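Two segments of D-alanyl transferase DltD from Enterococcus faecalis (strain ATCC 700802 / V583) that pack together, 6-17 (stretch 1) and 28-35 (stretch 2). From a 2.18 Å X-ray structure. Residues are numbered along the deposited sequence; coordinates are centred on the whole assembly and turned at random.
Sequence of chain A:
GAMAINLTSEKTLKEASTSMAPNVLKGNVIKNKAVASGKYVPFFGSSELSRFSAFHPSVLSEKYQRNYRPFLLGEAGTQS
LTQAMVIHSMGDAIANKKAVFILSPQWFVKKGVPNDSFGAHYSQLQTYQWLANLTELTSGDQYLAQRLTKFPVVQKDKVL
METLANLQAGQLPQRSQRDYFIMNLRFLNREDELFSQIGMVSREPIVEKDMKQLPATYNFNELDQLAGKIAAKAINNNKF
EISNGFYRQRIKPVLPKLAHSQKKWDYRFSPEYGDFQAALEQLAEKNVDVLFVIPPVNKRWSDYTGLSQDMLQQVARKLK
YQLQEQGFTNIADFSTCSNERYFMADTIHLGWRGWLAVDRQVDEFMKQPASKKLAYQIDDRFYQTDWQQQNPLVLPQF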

# COMPACT_ATOMS: atom_id res chain seq x y z
N ASN A 6 8.79 3.66 -25.68
CA ASN A 6 9.16 4.77 -24.80
C ASN A 6 8.48 4.55 -23.45
O ASN A 6 7.31 4.89 -23.28
CB ASN A 6 8.77 6.10 -25.43
CG ASN A 6 9.17 7.28 -24.58
OD1 ASN A 6 9.88 7.14 -23.58
ND2 ASN A 6 8.72 8.47 -24.97
N LEU A 7 9.24 4.00 -22.50
CA LEU A 7 8.67 3.67 -21.19
C LEU A 7 8.24 4.90 -20.41
O LEU A 7 7.41 4.78 -19.50
CB LEU A 7 9.68 2.88 -20.36
CG LEU A 7 9.82 1.39 -20.69
CD1 LEU A 7 10.46 1.19 -22.06
CD2 LEU A 7 10.62 0.68 -19.62
N THR A 8 8.77 6.08 -20.74
CA THR A 8 8.45 7.30 -20.02
C THR A 8 7.50 8.21 -20.79
O THR A 8 7.31 9.36 -20.40
CB THR A 8 9.74 8.07 -19.69
OG1 THR A 8 10.47 8.33 -20.89
CG2 THR A 8 10.60 7.27 -18.72
N SER A 9 6.90 7.71 -21.87
CA SER A 9 5.94 8.52 -22.61
C SER A 9 4.73 8.85 -21.74
O SER A 9 4.43 8.16 -20.76
CB SER A 9 5.48 7.79 -23.88
OG SER A 9 4.59 6.74 -23.57
N GLU A 10 4.05 9.93 -22.11
CA GLU A 10 2.86 10.34 -21.37
C GLU A 10 1.81 9.24 -21.35
O GLU A 10 1.20 8.96 -20.31
CB GLU A 10 2.28 11.62 -22.00
CG GLU A 10 1.02 12.14 -21.34
CD GLU A 10 0.50 13.40 -22.01
OE1 GLU A 10 1.21 13.96 -22.88
OE2 GLU A 10 -0.63 13.84 -21.67
N LYS A 11 1.59 8.58 -22.49
CA LYS A 11 0.60 7.51 -22.56
C LYS A 11 1.01 6.32 -21.71
O LYS A 11 0.16 5.69 -21.06
CB LYS A 11 0.38 7.11 -24.02
CG LYS A 11 -0.35 5.78 -24.23
CD LYS A 11 -1.74 5.77 -23.61
CE LYS A 11 -2.71 6.63 -24.39
NZ LYS A 11 -4.13 6.29 -24.07
N THR A 12 2.30 5.98 -21.69
CA THR A 12 2.75 4.84 -20.90
C THR A 12 2.50 5.07 -19.41
O THR A 12 1.98 4.19 -18.71
CB THR A 12 4.24 4.57 -21.15
OG1 THR A 12 4.42 4.13 -22.51
CG2 THR A 12 4.76 3.49 -20.21
N LEU A 13 2.87 6.25 -18.91
CA LEU A 13 2.63 6.55 -17.50
C LEU A 13 1.15 6.52 -17.17
O LEU A 13 0.74 5.99 -16.13
CB LEU A 13 3.23 7.91 -17.14
CG LEU A 13 4.73 8.09 -17.42
CD1 LEU A 13 5.20 9.47 -16.97
CD2 LEU A 13 5.55 7.00 -16.75
N LYS A 14 0.31 7.08 -18.05
CA LYS A 14 -1.13 7.06 -17.82
C LYS A 14 -1.66 5.63 -17.78
O LYS A 14 -2.45 5.27 -16.90
CB LYS A 14 -1.85 7.86 -18.90
CG LYS A 14 -3.36 7.82 -18.80
CD LYS A 14 -4.02 8.75 -19.80
CE LYS A 14 -5.53 8.77 -19.62
NZ LYS A 14 -6.19 9.76 -20.52
N GLU A 15 -1.22 4.79 -18.73
CA GLU A 15 -1.70 3.41 -18.78
C GLU A 15 -1.24 2.62 -17.56
O GLU A 15 -1.99 1.79 -17.03
CB GLU A 15 -1.23 2.74 -20.07
CG GLU A 15 -1.87 3.32 -21.31
CD GLU A 15 -3.31 2.89 -21.47
OE1 GLU A 15 -3.61 1.70 -21.21
OE2 GLU A 15 -4.15 3.73 -21.85
N ALA A 16 -0.00 2.85 -17.12
CA ALA A 16 0.54 2.11 -15.99
C ALA A 16 -0.02 2.56 -14.65
O ALA A 16 0.02 1.79 -13.68
CB ALA A 16 2.07 2.24 -15.96
N SER A 17 -0.56 3.78 -14.57
CA SER A 17 -0.98 4.33 -13.29
C SER A 17 -2.10 3.50 -12.65
O SER A 17 -2.21 3.45 -11.42
CB SER A 17 -1.44 5.78 -13.46
OG SER A 17 -2.64 5.86 -14.20
N ASN A 28 11.92 0.46 -11.61
CA ASN A 28 12.22 1.85 -11.28
C ASN A 28 11.82 2.83 -12.37
O ASN A 28 11.26 3.89 -12.05
CB ASN A 28 13.73 2.01 -10.99
CG ASN A 28 14.09 1.68 -9.55
OD1 ASN A 28 13.22 1.66 -8.68
ND2 ASN A 28 15.37 1.44 -9.31
N VAL A 29 12.08 2.51 -13.64
CA VAL A 29 11.94 3.50 -14.71
C VAL A 29 10.55 4.13 -14.69
O VAL A 29 10.39 5.35 -14.59
CB VAL A 29 12.23 2.86 -16.08
CG1 VAL A 29 11.95 3.84 -17.20
CG2 VAL A 29 13.67 2.38 -16.14
N ILE A 30 9.51 3.29 -14.79
CA ILE A 30 8.16 3.82 -15.02
C ILE A 30 7.62 4.49 -13.76
O ILE A 30 7.16 5.64 -13.81
CB ILE A 30 7.23 2.70 -15.51
CG1 ILE A 30 7.63 2.27 -16.92
CG2 ILE A 30 5.78 3.17 -15.47
CD1 ILE A 30 6.93 1.02 -17.42
N LYS A 31 7.66 3.80 -12.62
CA LYS A 31 7.05 4.36 -11.42
C LYS A 31 7.80 5.61 -10.95
O LYS A 31 7.17 6.58 -10.51
CB LYS A 31 6.99 3.31 -10.31
CG LYS A 31 8.25 3.19 -9.46
CD LYS A 31 8.16 2.00 -8.52
CE LYS A 31 9.25 2.03 -7.47
NZ LYS A 31 10.61 2.09 -8.07
N ASN A 32 9.13 5.61 -11.05
CA ASN A 32 9.90 6.77 -10.61
C ASN A 32 9.62 7.98 -11.50
O ASN A 32 9.49 9.10 -11.00
CB ASN A 32 11.39 6.45 -10.60
CG ASN A 32 11.75 5.40 -9.56
OD1 ASN A 32 10.89 4.88 -8.86
ND2 ASN A 32 13.04 5.10 -9.47
N LYS A 33 9.53 7.77 -12.81
CA LYS A 33 9.24 8.88 -13.71
C LYS A 33 7.86 9.46 -13.43
O LYS A 33 7.69 10.68 -13.43
CB LYS A 33 9.34 8.40 -15.16
CG LYS A 33 9.18 9.51 -16.20
CD LYS A 33 10.32 10.51 -16.13
CE LYS A 33 10.25 11.54 -17.25
NZ LYS A 33 11.35 12.53 -17.18
N ALA A 34 6.87 8.60 -13.18
CA ALA A 34 5.52 9.07 -12.91
C ALA A 34 5.48 9.94 -11.66
O ALA A 34 4.86 11.02 -11.65
CB ALA A 34 4.57 7.89 -12.77
N VAL A 35 6.13 9.49 -10.59
CA VAL A 35 6.11 10.25 -9.34
C VAL A 35 6.96 11.51 -9.46
O VAL A 35 6.60 12.56 -8.92
CB VAL A 35 6.58 9.35 -8.17
CG1 VAL A 35 6.71 10.16 -6.89
CG2 VAL A 35 5.62 8.19 -7.98

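No hydrogen bond joins the two segments: the 406 Å² buried between them, summed over both sides, is held by carbon-rich contacts, while several side-chain hydrogen bonds form within each segment. The helix that begins at Glu10 and the one that begins at Val29 run nearly perpendicular, at 101° between their N-to-C directions, and their axes come no closer than 10.0 Å. Across the segments, the nearest CA pairs are Leu13 CA to Ala34 CA at 6.0 Å and Thr8 CA to Ile30 CA at 6.1 Å.

Ile30 is the hub, with the largest covered area. Its CA-to-CB bond points sideways, but the end of the side chain comes nearer to stretch 1. Ile30 CG1 lies 3.6 Å from Leu7 O and 4.1 Å from Leu7 CB, and Ile30 CG2 packs against Ala16 CB at 3.9 Å and Leu13 CD2 at 4.0 Å. The same residue thus touches both the turn before the first helix and the helix itself. Leu13 reciprocates from a similar sideways start. Leu13 CD2 approaches Ile30 O at 3.6 Å and Ala34 CB at 4.2 Å, while Leu13 CD1 reaches Lys33 CG at 4.1 Å; the small Ala34 side chain accompanies the close backbone approach here.

Around this center, Leu7 CB meets Val29 CG1 at 4.0 Å. The methyl of Thr8 faces the same valine, Thr8 CG2 to Val29 CG1 at 4.0 Å, and also rests on the aliphatic part of Lys33, with Thr8 CG2 3.7 Å from Lys33 CG. An exposed lysine therefore contributes hydrocarbon to the contact.

Stretch 1 also carries local hydrogen bonds. A type I turn spans Asn6 to Ser9, closed by Ser9 N to Asn6 O at 3.2 Å, and Thr8 N donates to Asn6 OD1 at 3.2 Å. At the N-cap position, Ser9 OG hydrogen-bonds Thr12 OG1 at 2.8 Å, linking the turn to the helix.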